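PDB 3VWA: cytoplasmic export protein 1 from Saccharomyces cerevisiae, which belongs to the nuclear tRNA export machinery, binding tRNA and possibly passing aminoacylated tRNAs from the export receptors at the nuclear pore to the translation apparatus. Local coordinates for residues Lys426-Ser431 with Phe465-Lys470. Residues are numbered along the deposited sequence; the frame is centred on the assembly and turned at random.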
ATOM      1  N   LYS A 426       0.357 -37.432   9.360  1.00 37.88           N
ATOM      2  CA  LYS A 426       1.669 -37.713   8.819  1.00 39.21           C
ATOM      3  C   LYS A 426       2.766 -36.923   9.499  1.00 34.41           C
ATOM      4  O   LYS A 426       3.758 -37.480   9.894  1.00 34.50           O
ATOM      5  CB  LYS A 426       1.721 -37.490   7.314  1.00 44.82           C
ATOM      6  CG  LYS A 426       2.912 -38.216   6.720  1.00 49.63           C
ATOM      7  CD  LYS A 426       3.314 -37.700   5.349  1.00 55.26           C
ATOM      8  CE  LYS A 426       4.772 -38.050   5.021  1.00 49.79           C
ATOM      9  NZ  LYS A 426       5.280 -37.006   4.068  1.00 48.95           N
ATOM     10  N   THR A 427       2.587 -35.624   9.668  1.00 31.87           N
ATOM     11  CA  THR A 427       3.621 -34.844  10.326  1.00 30.50           C
ATOM     12  C   THR A 427       3.852 -35.215  11.807  1.00 29.35           C
ATOM     13  O   THR A 427       4.868 -34.918  12.355  1.00 27.57           O
ATOM     14  CB  THR A 427       3.438 -33.316  10.088  1.00 31.17           C
ATOM     15  OG1 THR A 427       2.366 -32.803  10.905  1.00 24.22           O
ATOM     16  CG2 THR A 427       3.172 -33.074   8.553  1.00 28.06           C
ATOM     17  N   GLN A 428       2.917 -35.910  12.424  1.00 30.77           N
ATOM     18  CA  GLN A 428       3.109 -36.386  13.766  1.00 33.02           C
ATOM     19  C   GLN A 428       4.154 -37.535  13.846  1.00 36.75           C
ATOM     20  O   GLN A 428       4.687 -37.849  14.932  1.00 32.23           O
ATOM     21  CB  GLN A 428       1.746 -36.777  14.370  1.00 34.06           C
ATOM     22  CG  GLN A 428       1.808 -37.138  15.844  1.00 34.12           C
ATOM     23  CD  GLN A 428       0.455 -37.130  16.554  1.00 36.19           C
ATOM     24  OE1 GLN A 428      -0.615 -37.368  15.950  1.00 33.32           O
ATOM     25  NE2 GLN A 428       0.499 -36.870  17.862  1.00 30.45           N
ATOM     26  N   VAL A 429       4.458 -38.152  12.707  1.00 36.43           N
ATOM     27  CA  VAL A 429       5.491 -39.210  12.686  1.00 40.36           C
ATOM     28  C   VAL A 429       6.738 -38.735  11.877  1.00 42.18           C
ATOM     29  O   VAL A 429       7.594 -39.523  11.425  1.00 37.45           O
ATOM     30  CB  VAL A 429       4.886 -40.572  12.209  1.00 43.18           C
ATOM     31  CG1 VAL A 429       4.246 -40.453  10.834  1.00 39.53           C
ATOM     32  CG2 VAL A 429       5.943 -41.667  12.177  1.00 51.29           C
ATOM     33  N   ASP A 430       6.828 -37.419  11.704  1.00 36.37           N
ATOM     34  CA  ASP A 430       7.852 -36.825  10.870  1.00 32.78           C
ATOM     35  C   ASP A 430       9.195 -37.165  11.444  1.00 34.37           C
ATOM     36  O   ASP A 430       9.353 -37.219  12.675  1.00 32.22           O
ATOM     37  CB  ASP A 430       7.670 -35.295  10.849  1.00 31.58           C
ATOM     38  CG  ASP A 430       8.409 -34.620   9.692  1.00 32.96           C
ATOM     39  OD1 ASP A 430       7.764 -34.309   8.682  1.00 33.18           O
ATOM     40  OD2 ASP A 430       9.636 -34.381   9.817  1.00 34.29           O
ATOM     41  N   SER A 431      10.189 -37.321  10.563  1.00 32.99           N
ATOM     42  CA  SER A 431      11.554 -37.525  10.993  1.00 32.92           C
ATOM     43  C   SER A 431      12.124 -36.423  11.904  1.00 31.40           C
ATOM     44  O   SER A 431      12.956 -36.712  12.740  1.00 33.00           O
ATOM     45  CB  SER A 431      12.464 -37.747   9.777  1.00 36.72           C
ATOM     46  OG  SER A 431      12.348 -36.666   8.878  1.00 39.71           O
ATOM     47  N   PHE A 465      -3.041 -37.297  21.211  1.00 25.45           N
ATOM     48  CA  PHE A 465      -2.250 -37.249  22.450  1.00 25.74           C
ATOM     49  C   PHE A 465      -1.622 -38.607  22.826  1.00 26.51           C
ATOM     50  O   PHE A 465      -0.496 -38.682  23.308  1.00 26.99           O
ATOM     51  CB  PHE A 465      -3.130 -36.780  23.614  1.00 25.65           C
ATOM     52  CG  PHE A 465      -3.573 -35.342  23.531  1.00 27.11           C
ATOM     53  CD1 PHE A 465      -2.707 -34.337  23.107  1.00 28.96           C
ATOM     54  CD2 PHE A 465      -4.844 -34.982  23.938  1.00 27.81           C
ATOM     55  CE1 PHE A 465      -3.115 -32.998  23.059  1.00 28.42           C
ATOM     56  CE2 PHE A 465      -5.239 -33.661  23.910  1.00 27.50           C
ATOM     57  CZ  PHE A 465      -4.378 -32.668  23.467  1.00 26.76           C
ATOM     58  N   THR A 466      -2.361 -39.680  22.634  1.00 26.33           N
ATOM     59  CA  THR A 466      -1.857 -41.053  22.838  1.00 28.55           C
ATOM     60  C   THR A 466      -0.626 -41.330  21.953  1.00 32.53           C
ATOM     61  O   THR A 466       0.408 -41.812  22.446  1.00 32.46           O
ATOM     62  CB  THR A 466      -2.965 -42.047  22.471  1.00 30.68           C
ATOM     63  OG1 THR A 466      -4.065 -41.893  23.382  1.00 28.14           O
ATOM     64  CG2 THR A 466      -2.474 -43.504  22.481  1.00 27.94           C
ATOM     65  N   LYS A 467      -0.741 -40.984  20.663  1.00 30.04           N
ATOM     66  CA  LYS A 467       0.393 -41.067  19.727  1.00 32.73           C
ATOM     67  C   LYS A 467       1.643 -40.326  20.199  1.00 28.59           C
ATOM     68  O   LYS A 467       2.727 -40.890  20.204  1.00 27.47           O
ATOM     69  CB  LYS A 467      -0.043 -40.584  18.331  1.00 35.67           C
ATOM     70  CG  LYS A 467       0.913 -40.861  17.178  1.00 38.35           C
ATOM     71  CD  LYS A 467       1.537 -42.233  17.204  1.00 40.73           C
ATOM     72  CE  LYS A 467       1.979 -42.620  15.798  1.00 45.00           C
ATOM     73  NZ  LYS A 467       3.282 -43.325  15.841  1.00 44.09           N
ATOM     74  N   SER A 468       1.484 -39.086  20.630  1.00 24.84           N
ATOM     75  CA  SER A 468       2.623 -38.245  21.002  1.00 29.09           C
ATOM     76  C   SER A 468       3.286 -38.742  22.291  1.00 28.17           C
ATOM     77  O   SER A 468       4.488 -38.601  22.461  1.00 28.37           O
ATOM     78  CB  SER A 468       2.237 -36.763  21.196  1.00 29.15           C
ATOM     79  OG  SER A 468       1.538 -36.299  20.056  1.00 31.54           O
ATOM     80  N   LEU A 469       2.508 -39.344  23.160  1.00 29.44           N
ATOM     81  CA  LEU A 469       3.037 -39.797  24.460  1.00 30.12           C
ATOM     82  C   LEU A 469       3.757 -41.127  24.357  1.00 30.21           C
ATOM     83  O   LEU A 469       4.414 -41.530  25.317  1.00 32.63           O
ATOM     84  CB  LEU A 469       1.916 -39.872  25.505  1.00 26.34           C
ATOM     85  CG  LEU A 469       1.496 -38.522  26.061  1.00 25.83           C
ATOM     86  CD1 LEU A 469       0.183 -38.768  26.809  1.00 22.71           C
ATOM     87  CD2 LEU A 469       2.533 -37.909  27.006  1.00 23.44           C
ATOM     88  N   LYS A 470       3.653 -41.783  23.198  1.00 27.32           N
ATOM     89  CA  LYS A 470       4.524 -42.900  22.861  1.00 30.99           C
ATOM     90  C   LYS A 470       5.779 -42.426  22.135  1.00 34.98           C
ATOM     91  O   LYS A 470       6.542 -43.263  21.671  1.00 33.76           O
ATOM     92  CB  LYS A 470       3.869 -43.927  21.899  1.00 32.99           C
ATOM     93  CG  LYS A 470       2.376 -44.108  22.011  1.00 36.42           C
ATOM     94  CD  LYS A 470       1.926 -45.562  21.996  1.00 42.18           C
ATOM     95  CE  LYS A 470       0.452 -45.609  22.434  1.00 43.44           C
ATOM     96  NZ  LYS A 470       0.192 -46.518  23.577  1.00 44.21           N
TER
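Q428 reaches across to K467 and S468 with its side chain from CG to the amide, and the two backbones stay apart: the nearest CA pair, Q428 to S468, is 7.5 Å. CB sets out toward helix 454-469, and with CG anti to the backbone N (chi1 -173°) and the chain extended beyond it, the amide is carried over to that helix. CG passes K467 CG at 4.1 Å, and the amide carbon CD lies 3.8 Å from the same K467 methylene. Since the two chains run past each other in opposite directions, it is the lysine's CB and CG, not its ammonium group, that lie against the amide. OE1 also stays beside them, 4.0 Å from K467 CG. NE2 goes furthest: it sits 3.8 Å from K467 CB and 2.5 Å from S468 OG. Its clear hydrogen bond is to the backbone carbonyl of A464, one turn before S468, and S468 OG bonds to that same oxygen. Replacing this glutamine by an alanine is likely to cost the A464 carbonyl one of these two partners and leave the K467 methylenes without the amide against them. The segment 426-431 carries the last residues of helix 413-427 into a type I turn from T427 to D430. Q428 thus joins the C-terminal ends of helices 413-427 and 454-469, between the two annotated HEAT repeats, consistent with a HEAT-repeat solenoid's stacked helices.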